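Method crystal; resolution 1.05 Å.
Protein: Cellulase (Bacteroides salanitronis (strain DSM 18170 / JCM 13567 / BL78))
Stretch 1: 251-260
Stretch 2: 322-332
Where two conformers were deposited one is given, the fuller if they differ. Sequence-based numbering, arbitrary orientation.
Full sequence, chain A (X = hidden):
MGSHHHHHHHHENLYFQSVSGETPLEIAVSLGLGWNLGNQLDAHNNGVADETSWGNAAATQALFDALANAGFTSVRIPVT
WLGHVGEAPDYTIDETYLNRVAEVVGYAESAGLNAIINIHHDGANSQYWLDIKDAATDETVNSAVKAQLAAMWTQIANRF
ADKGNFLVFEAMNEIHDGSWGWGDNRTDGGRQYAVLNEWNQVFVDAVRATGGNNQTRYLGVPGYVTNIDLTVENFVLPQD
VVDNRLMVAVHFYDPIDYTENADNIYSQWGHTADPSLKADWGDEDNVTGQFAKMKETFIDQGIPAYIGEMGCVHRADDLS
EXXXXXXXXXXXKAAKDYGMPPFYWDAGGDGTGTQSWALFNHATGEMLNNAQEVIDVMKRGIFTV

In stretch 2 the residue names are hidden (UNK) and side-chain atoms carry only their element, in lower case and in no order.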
ATOM      1  N   HIS A 251      -4.588   5.100   1.496  1.00  7.71           N
ATOM      2  CA  HIS A 251      -3.993   4.814   2.800  1.00  7.64           C
ATOM      3  C   HIS A 251      -4.879   5.425   3.875  1.00  7.75           C
ATOM      4  O   HIS A 251      -5.533   6.449   3.645  1.00  8.99           O
ATOM      5  CB  HIS A 251      -2.562   5.365   2.914  1.00  7.92           C
ATOM      6  CG  HIS A 251      -1.598   4.721   1.962  1.00  7.85           C
ATOM      7  ND1 HIS A 251      -0.293   5.134   1.809  1.00  7.51           N
ATOM      8  CD2 HIS A 251      -1.752   3.674   1.122  1.00  7.47           C
ATOM      9  CE1 HIS A 251       0.314   4.372   0.910  1.00  7.99           C
ATOM     10  NE2 HIS A 251      -0.547   3.475   0.472  1.00  8.11           N
ATOM     11  N   PHE A 252      -4.905   4.798   5.055  1.00  7.96           N
ATOM     12  CA  PHE A 252      -5.812   5.233   6.109  1.00  8.30           C
ATOM     13  C   PHE A 252      -5.165   5.039   7.470  1.00  7.92           C
ATOM     14  O   PHE A 252      -5.075   3.906   7.953  1.00  8.63           O
ATOM     15  CB  PHE A 252      -7.143   4.480   6.061  1.00  8.94           C
ATOM     16  CG  PHE A 252      -8.123   4.937   7.103  1.00  8.72           C
ATOM     17  CD1 PHE A 252      -8.875   6.088   6.907  1.00  9.06           C
ATOM     18  CD2 PHE A 252      -8.289   4.234   8.288  1.00  9.70           C
ATOM     19  CE1 PHE A 252      -9.779   6.511   7.860  1.00 10.27           C
ATOM     20  CE2 PHE A 252      -9.189   4.658   9.241  1.00 10.64           C
ATOM     21  CZ  PHE A 252      -9.930   5.795   9.026  1.00 10.27           C
ATOM     22  N   TYR A 253      -4.781   6.144   8.093  1.00  8.26           N
ATOM     23  CA  TYR A 253      -4.193   6.148   9.424  1.00  8.74           C
ATOM     24  C   TYR A 253      -4.988   7.022  10.390  1.00  8.91           C
ATOM     25  O   TYR A 253      -4.523   7.297  11.509  1.00  9.77           O
ATOM     26  CB  TYR A 253      -2.759   6.646   9.373  1.00  9.97           C
ATOM     27  CG  TYR A 253      -1.758   5.742   8.687  1.00  9.16           C
ATOM     28  CD1 TYR A 253      -1.267   4.626   9.347  1.00  9.76           C
ATOM     29  CD2 TYR A 253      -1.269   6.031   7.418  1.00  8.68           C
ATOM     30  CE1 TYR A 253      -0.301   3.827   8.772  1.00  9.99           C
ATOM     31  CE2 TYR A 253      -0.315   5.221   6.827  1.00  9.03           C
ATOM     32  CZ  TYR A 253       0.175   4.124   7.511  1.00  8.40           C
ATOM     33  OH  TYR A 253       1.184   3.330   7.023  1.00  9.38           O
ATOM     34  N   ASP A 254      -6.179   7.468  10.007  1.00  9.18           N
ATOM     35  CA  ASP A 254      -6.863   8.469  10.813  1.00  9.01           C
ATOM     36  C   ASP A 254      -7.202   7.909  12.194  1.00  9.50           C
ATOM     37  O   ASP A 254      -7.746   6.803  12.284  1.00  9.63           O
ATOM     38  CB  ASP A 254      -8.185   8.891  10.170  1.00  9.49           C
ATOM     39  CG  ASP A 254      -8.031   9.623   8.858  1.00  9.72           C
ATOM     40  OD1 ASP A 254      -6.893   9.957   8.447  1.00 11.15           O
ATOM     41  OD2 ASP A 254      -9.111   9.900   8.238  1.00 10.38           O
ATOM     42  N   PRO A 255      -6.971   8.659  13.281  1.00 10.17           N
ATOM     43  CA  PRO A 255      -6.254   9.940  13.366  1.00 10.76           C
ATOM     44  C   PRO A 255      -4.768   9.661  13.593  1.00 10.29           C
ATOM     45  O   PRO A 255      -4.423   8.962  14.566  1.00 11.02           O
ATOM     46  CB  PRO A 255      -6.898  10.619  14.574  1.00 10.46           C
ATOM     47  CG  PRO A 255      -7.333   9.478  15.460  1.00 11.92           C
ATOM     48  CD  PRO A 255      -7.484   8.244  14.601  1.00 10.64           C
ATOM     49  N   ILE A 256      -3.894  10.184  12.729  1.00 10.39           N
ATOM     50  CA  ILE A 256      -2.478   9.839  12.799  1.00 10.60           C
ATOM     51  C   ILE A 256      -1.860  10.202  14.140  1.00 12.60           C
ATOM     52  O   ILE A 256      -0.928   9.528  14.597  1.00 12.42           O
ATOM     53  CB  ILE A 256      -1.718  10.452  11.605  1.00 11.62           C
ATOM     54  CG1 ILE A 256      -0.272   9.958  11.548  1.00 11.83           C
ATOM     55  CG2 ILE A 256      -1.763  11.964  11.646  1.00 12.83           C
ATOM     56  CD1 ILE A 256      -0.120   8.492  11.232  1.00 11.88           C
ATOM     57  N   ASP A 257      -2.330  11.264  14.797  1.00 12.10           N
ATOM     58  CA  ASP A 257      -1.759  11.579  16.101  1.00 14.85           C
ATOM     59  C   ASP A 257      -1.910  10.412  17.068  1.00 13.26           C
ATOM     60  O   ASP A 257      -1.039  10.205  17.922  1.00 16.33           O
ATOM     61  CB  ASP A 257      -2.414  12.835  16.686  1.00 21.12           C
ATOM     62  CG  ASP A 257      -1.933  14.114  16.018  1.00 18.06           C
ATOM     63  OD1 ASP A 257      -1.028  14.049  15.153  1.00 21.23           O
ATOM     64  OD2 ASP A 257      -2.471  15.191  16.355  1.00 22.87           O
ATOM     65  N   TYR A 258      -3.002   9.658  16.959  1.00 12.36           N
ATOM     66  CA  TYR A 258      -3.203   8.468  17.786  1.00 12.79           C
ATOM     67  C   TYR A 258      -2.455   7.256  17.218  1.00 11.67           C
ATOM     68  O   TYR A 258      -1.726   6.558  17.939  1.00 12.48           O
ATOM     69  CB  TYR A 258      -4.706   8.154  17.932  1.00 12.47           C
ATOM     70  CG  TYR A 258      -4.920   6.810  18.601  1.00 12.19           C
ATOM     71  CD1 TYR A 258      -4.565   6.617  19.926  1.00 12.49           C
ATOM     72  CD2 TYR A 258      -5.429   5.725  17.901  1.00 11.43           C
ATOM     73  CE1 TYR A 258      -4.702   5.387  20.529  1.00 12.88           C
ATOM     74  CE2 TYR A 258      -5.586   4.488  18.504  1.00 12.26           C
ATOM     75  CZ  TYR A 258      -5.209   4.323  19.820  1.00 11.99           C
ATOM     76  OH  TYR A 258      -5.344   3.088  20.411  1.00 13.17           O
ATOM     77  N   THR A 259      -2.608   6.990  15.923  1.00 10.80           N
ATOM     78  CA  THR A 259      -2.103   5.727  15.398  1.00 10.24           C
ATOM     79  C   THR A 259      -0.583   5.677  15.365  1.00 11.59           C
ATOM     80  O   THR A 259      -0.020   4.590  15.521  1.00 11.65           O
ATOM     81  CB  THR A 259      -2.701   5.425  14.024  1.00 10.20           C
ATOM     82  OG1 THR A 259      -2.395   6.510  13.145  1.00 10.04           O
ATOM     83  CG2 THR A 259      -4.203   5.215  14.108  1.00 11.52           C
ATOM     84  N   GLU A 260       0.101   6.803  15.162  1.00 11.35           N
ATOM     85  CA  GLU A 260       1.554   6.816  15.214  1.00 12.11           C
ATOM     86  C   GLU A 260       2.093   7.361  16.537  1.00 13.75           C
ATOM     87  O   GLU A 260       3.286   7.212  16.811  1.00 15.93           O
ATOM     88  CB  GLU A 260       2.146   7.599  14.036  1.00 12.85           C
ATOM     89  CG  GLU A 260       3.655   7.447  13.933  1.00 15.16           C
ATOM     90  CD  GLU A 260       4.199   7.740  12.556  1.00 41.36           C
ATOM     91  OE1 GLU A 260       3.732   8.703  11.938  1.00 19.50           O
ATOM     92  OE2 GLU A 260       5.092   7.000  12.093  1.00 32.71           O
ATOM     93  N   UNK A 322      -5.334  -2.103  25.070  0.56 13.36           N
ATOM     94  CA  UNK A 322      -6.701  -2.517  24.783  0.56 13.28           C
ATOM     95  C   UNK A 322      -7.318  -1.634  23.705  0.56 12.43           C
ATOM     96  O   UNK A 322      -7.987  -2.125  22.792  0.56 12.72           O
ATOM     97  c   UNK A 322      -7.549  -2.441  26.054  0.56 15.06           C
ATOM     98  o   UNK A 322      -6.931  -3.125  27.126  0.56 13.81           O
ATOM     99  N   UNK A 323      -7.108  -0.321  23.805  1.00 12.55           N
ATOM    100  CA  UNK A 323      -7.654   0.605  22.822  1.00 12.20           C
ATOM    101  C   UNK A 323      -7.042   0.400  21.446  1.00 10.41           C
ATOM    102  O   UNK A 323      -7.734   0.561  20.435  1.00 11.12           O
ATOM    103  c   UNK A 323      -9.617   2.918  24.197  1.00 12.41           C
ATOM    104  c   UNK A 323      -9.998   3.149  26.521  1.00 16.43           C
ATOM    105  c   UNK A 323      -7.906   2.304  25.737  1.00 15.11           C
ATOM    106  c   UNK A 323      -8.731   2.661  26.784  1.00 15.87           C
ATOM    107  c   UNK A 323      -8.338   2.434  24.436  1.00 11.97           C
ATOM    108  c   UNK A 323     -10.438   3.280  25.231  1.00 15.40           C
ATOM    109  c   UNK A 323      -7.447   2.042  23.297  1.00 12.06           C
ATOM    110  N   UNK A 324      -5.744   0.081  21.385  1.00 10.68           N
ATOM    111  CA  UNK A 324      -5.102  -0.186  20.104  1.00 10.33           C
ATOM    112  C   UNK A 324      -5.727  -1.396  19.419  1.00 10.74           C
ATOM    113  O   UNK A 324      -5.995  -1.380  18.211  1.00 10.86           O
ATOM    114  n   UNK A 324      -0.972  -1.956  18.027  1.00 10.65           N
ATOM    115  n   UNK A 324       0.391  -3.544  18.986  1.00 11.92           N
ATOM    116  c   UNK A 324      -1.761  -1.751  19.235  1.00 12.00           C
ATOM    117  n   UNK A 324       0.723  -2.908  16.812  1.00 11.03           N
ATOM    118  c   UNK A 324      -2.889  -0.789  19.021  1.00 11.06           C
ATOM    119  c   UNK A 324       0.049  -2.804  17.948  1.00 10.75           C
ATOM    120  c   UNK A 324      -3.606  -0.428  20.305  1.00 11.34           C
ATOM    121  N   UNK A 325      -5.949  -2.474  20.174  1.00 10.92           N
ATOM    122  CA  UNK A 325      -6.553  -3.663  19.585  1.00 11.16           C
ATOM    123  C   UNK A 325      -7.976  -3.379  19.143  1.00 11.17           C
ATOM    124  O   UNK A 325      -8.410  -3.846  18.089  1.00 12.13           O
ATOM    125  c   UNK A 325      -5.136  -5.558  20.534  1.00 13.29           C
ATOM    126  c   UNK A 325      -5.230  -6.894  21.259  1.00 19.27           C
ATOM    127  c   UNK A 325      -4.020  -4.719  21.122  1.00 18.07           C
ATOM    128  c   UNK A 325      -6.483  -4.848  20.539  1.00 11.13           C
ATOM    129  N   UNK A 326      -8.726  -2.612  19.944  1.00 11.01           N
ATOM    130  CA  UNK A 326     -10.067  -2.204  19.538  1.00 11.08           C
ATOM    131  C   UNK A 326     -10.030  -1.404  18.239  1.00 10.18           C
ATOM    132  O   UNK A 326     -10.798  -1.684  17.315  1.00 10.73           O
ATOM    133  c   UNK A 326     -14.368   0.484  19.371  1.00 11.37           C
ATOM    134  c   UNK A 326     -12.199   0.612  20.352  1.00 11.59           C
ATOM    135  c   UNK A 326     -14.232  -0.879  19.245  1.00 12.18           C
ATOM    136  c   UNK A 326     -12.036  -0.756  20.232  1.00 11.18           C
ATOM    137  c   UNK A 326     -13.351   1.239  19.925  1.00 11.27           C
ATOM    138  o   UNK A 326     -15.534   1.082  18.941  1.00 12.68           O
ATOM    139  c   UNK A 326     -13.074  -1.489  19.671  1.00 11.16           C
ATOM    140  c   UNK A 326     -10.753  -1.427  20.671  1.00 11.11           C
ATOM    141  N   UNK A 327      -9.145  -0.412  18.155  1.00 10.59           N
ATOM    142  CA  UNK A 327      -9.005   0.370  16.932  1.00 10.10           C
ATOM    143  C   UNK A 327      -8.744  -0.531  15.729  1.00  9.51           C
ATOM    144  O   UNK A 327      -9.407  -0.416  14.688  1.00 10.11           O
ATOM    145  c   UNK A 327      -6.385   2.386  13.742  1.00  9.46           C
ATOM    146  c   UNK A 327      -7.862   1.391  17.097  1.00 10.04           C
ATOM    147  c   UNK A 327      -8.259   3.322  15.519  1.00 10.58           C
ATOM    148  c   UNK A 327      -7.568   2.155  15.824  1.00  9.40           C
ATOM    149  c   UNK A 327      -7.077   3.529  13.460  1.00  8.42           C
ATOM    150  c   UNK A 327      -8.020   4.013  14.343  1.00  9.77           C
ATOM    151  c   UNK A 327      -6.632   1.697  14.918  1.00  9.12           C
ATOM    152  o   UNK A 327      -6.813   4.178  12.267  1.00  9.32           O
ATOM    153  N   UNK A 328      -7.762  -1.430  15.833  1.00  9.99           N
ATOM    154  CA  UNK A 328      -7.410  -2.272  14.696  1.00  9.84           C
ATOM    155  C   UNK A 328      -8.540  -3.209  14.327  1.00 10.94           C
ATOM    156  O   UNK A 328      -8.813  -3.424  13.139  1.00 11.35           O
ATOM    157  c   UNK A 328      -4.526  -1.584  13.709  1.00 10.78           C
ATOM    158  c   UNK A 328      -4.858  -2.185  15.071  1.00  9.74           C
ATOM    159  c   UNK A 328      -3.697  -3.015  15.554  1.00 11.73           C
ATOM    160  c   UNK A 328      -6.125  -3.040  15.003  1.00 10.29           C
ATOM    161  N   UNK A 329      -9.214  -3.776  15.327  1.00 11.05           N
ATOM    162  CA  UNK A 329     -10.355  -4.643  15.057  1.00 12.66           C
ATOM    163  C   UNK A 329     -11.472  -3.854  14.390  1.00 13.29           C
ATOM    164  O   UNK A 329     -12.077  -4.314  13.409  1.00 14.54           O
ATOM    165  c   UNK A 329     -10.835  -5.305  16.357  1.00 13.44           C
ATOM    166  c   UNK A 329     -11.757  -6.495  16.143  1.00 14.86           C
ATOM    167  o   UNK A 329     -11.647  -6.932  18.527  1.00 16.43           O
ATOM    168  c   UNK A 329     -12.099  -7.261  17.417  1.00 11.85           C
ATOM    169  o   UNK A 329     -12.916  -8.214  17.305  1.00 18.97           O
ATOM    170  N   UNK A 330     -11.741  -2.645  14.889  1.00 12.14           N
ATOM    171  CA  UNK A 330     -12.810  -1.826  14.327  1.00 12.41           C
ATOM    172  C   UNK A 330     -12.518  -1.450  12.879  1.00 12.25           C
ATOM    173  O   UNK A 330     -13.408  -1.518  12.008  1.00 12.71           O
ATOM    174  c   UNK A 330     -14.327   1.087  13.805  1.00 11.91           C
ATOM    175  c   UNK A 330     -14.279   0.146  14.816  1.00 11.76           C
ATOM    176  c   UNK A 330     -13.004  -0.561  15.167  1.00 12.11           C
ATOM    177  c   UNK A 330     -15.455  -0.163  15.469  1.00 11.90           C
ATOM    178  c   UNK A 330     -15.508   1.708  13.467  1.00 13.75           C
ATOM    179  c   UNK A 330     -16.640   0.453  15.137  1.00 13.56           C
ATOM    180  o   UNK A 330     -17.835   2.002  13.780  1.00 15.20           O
ATOM    181  c   UNK A 330     -16.661   1.382  14.132  1.00 12.44           C
ATOM    182  N   UNK A 331     -11.284  -1.043  12.593  1.00 11.84           N
ATOM    183  CA  UNK A 331     -10.930  -0.622  11.247  1.00 11.14           C
ATOM    184  C   UNK A 331     -10.942  -1.804  10.289  1.00 11.00           C
ATOM    185  O   UNK A 331     -11.386  -1.674   9.145  1.00 11.37           O
ATOM    186  c   UNK A 331      -9.679   1.413  12.031  1.00 12.28           C
ATOM    187  c   UNK A 331      -9.102   0.385   9.841  1.00 12.44           C
ATOM    188  c   UNK A 331      -9.573   0.110  11.256  1.00 12.19           C
ATOM    189  N   UNK A 332     -10.446  -2.969  10.720  1.00 10.86           N
ATOM    190  CA  UNK A 332     -10.453  -4.125   9.822  1.00 10.94           C
ATOM    191  C   UNK A 332     -11.873  -4.597   9.521  1.00 11.52           C
ATOM    192  O   UNK A 332     -12.179  -4.961   8.377  1.00 12.39           O
ATOM    193  c   UNK A 332      -9.595  -5.257  10.370  1.00 11.39           C
ATOM    194  s   UNK A 332      -7.817  -4.955  10.237  1.00 11.19           S
TER
HETATM  195  O   HOH W   1      -5.433   2.581  10.339  1.00  9.34           O

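Position 322 carries one carbon and then one oxygen, and its CA-to-CB bond points away from stretch 1: Ser-322, a bystander here. Position 323 has one carbon followed by a ring of six carbons with no oxygen; its CB lies 3.7 Å from OH of Tyr-258, while the end of the ring leads away: Phe-323. At position 324 three carbons run to a nitrogen and then to a carbon bearing two more nitrogens, a guanidinium. Its CB sits 3.9 Å from OH of Tyr-258, but its charged end leads away and is hydrogen-bonded outside the two stretches; this is Arg-324. The backbone N of Arg-324 is 3.2 Å from Tyr-258 OH, yet the angle is too poor for a hydrogen bond: proximity alone does not make a bond.

Position 325 has four carbons forked at the second and points away, as Leu-325. Position 326, one carbon and a six-carbon ring bearing an oxygen, points sideways and makes no contact; it is Tyr-326.

Position 327 has the same atoms, one carbon, a ring of six and a terminal oxygen, but points toward stretch 1, and that oxygen is 2.8 Å from Asp-254 O. This is Tyr-327. Its OH donates a hydrogen bond to that carbonyl and accepts one from water 1, with OH and the water oxygen 2.9 Å apart; the water also donates to Phe-252 O, its oxygen 2.8 Å from that atom. The hydroxyl of Tyr-327 thus acts as donor to one backbone carbonyl and, through the water, is linked to another.

Position 328, four carbons forked at the second, is Leu-328, without contact. Position 329 ends three carbons in two oxygens, the carboxylate of Glu-329, out of reach. Position 330, a six-carbon ring with an oxygen beyond one carbon, is Tyr-330, also out of reach. Position 331 has three carbons branching at the first, one of them near the Phe-252 ring. It is Val-331, whose CG1 lies 4.2 Å from Phe-252 CD2. Position 332, one carbon and a sulfur, is Cys-332, beyond contact.

The contact is built around Tyr-327. Tyr-258 turns its edge to the face of that ring, with planes at 67°, while Pro-255 CD approaches Tyr-327 CE1 at 4.3 Å and Thr-259 CG2 comes to 3.4 Å from Tyr-327 OH. Positions 323, 327 and 331 recur every four residues and all direct their CB toward stretch 1, a spacing that keeps them on roughly one face of the helix. The rule is economical: apolar atoms of Pro-255, Tyr-258 and Thr-259 pack against one side of the aromatic ring, and its polar tip finds a backbone acceptor and a water.

Stretch 2 (322-332) SFRLYYLEYVC
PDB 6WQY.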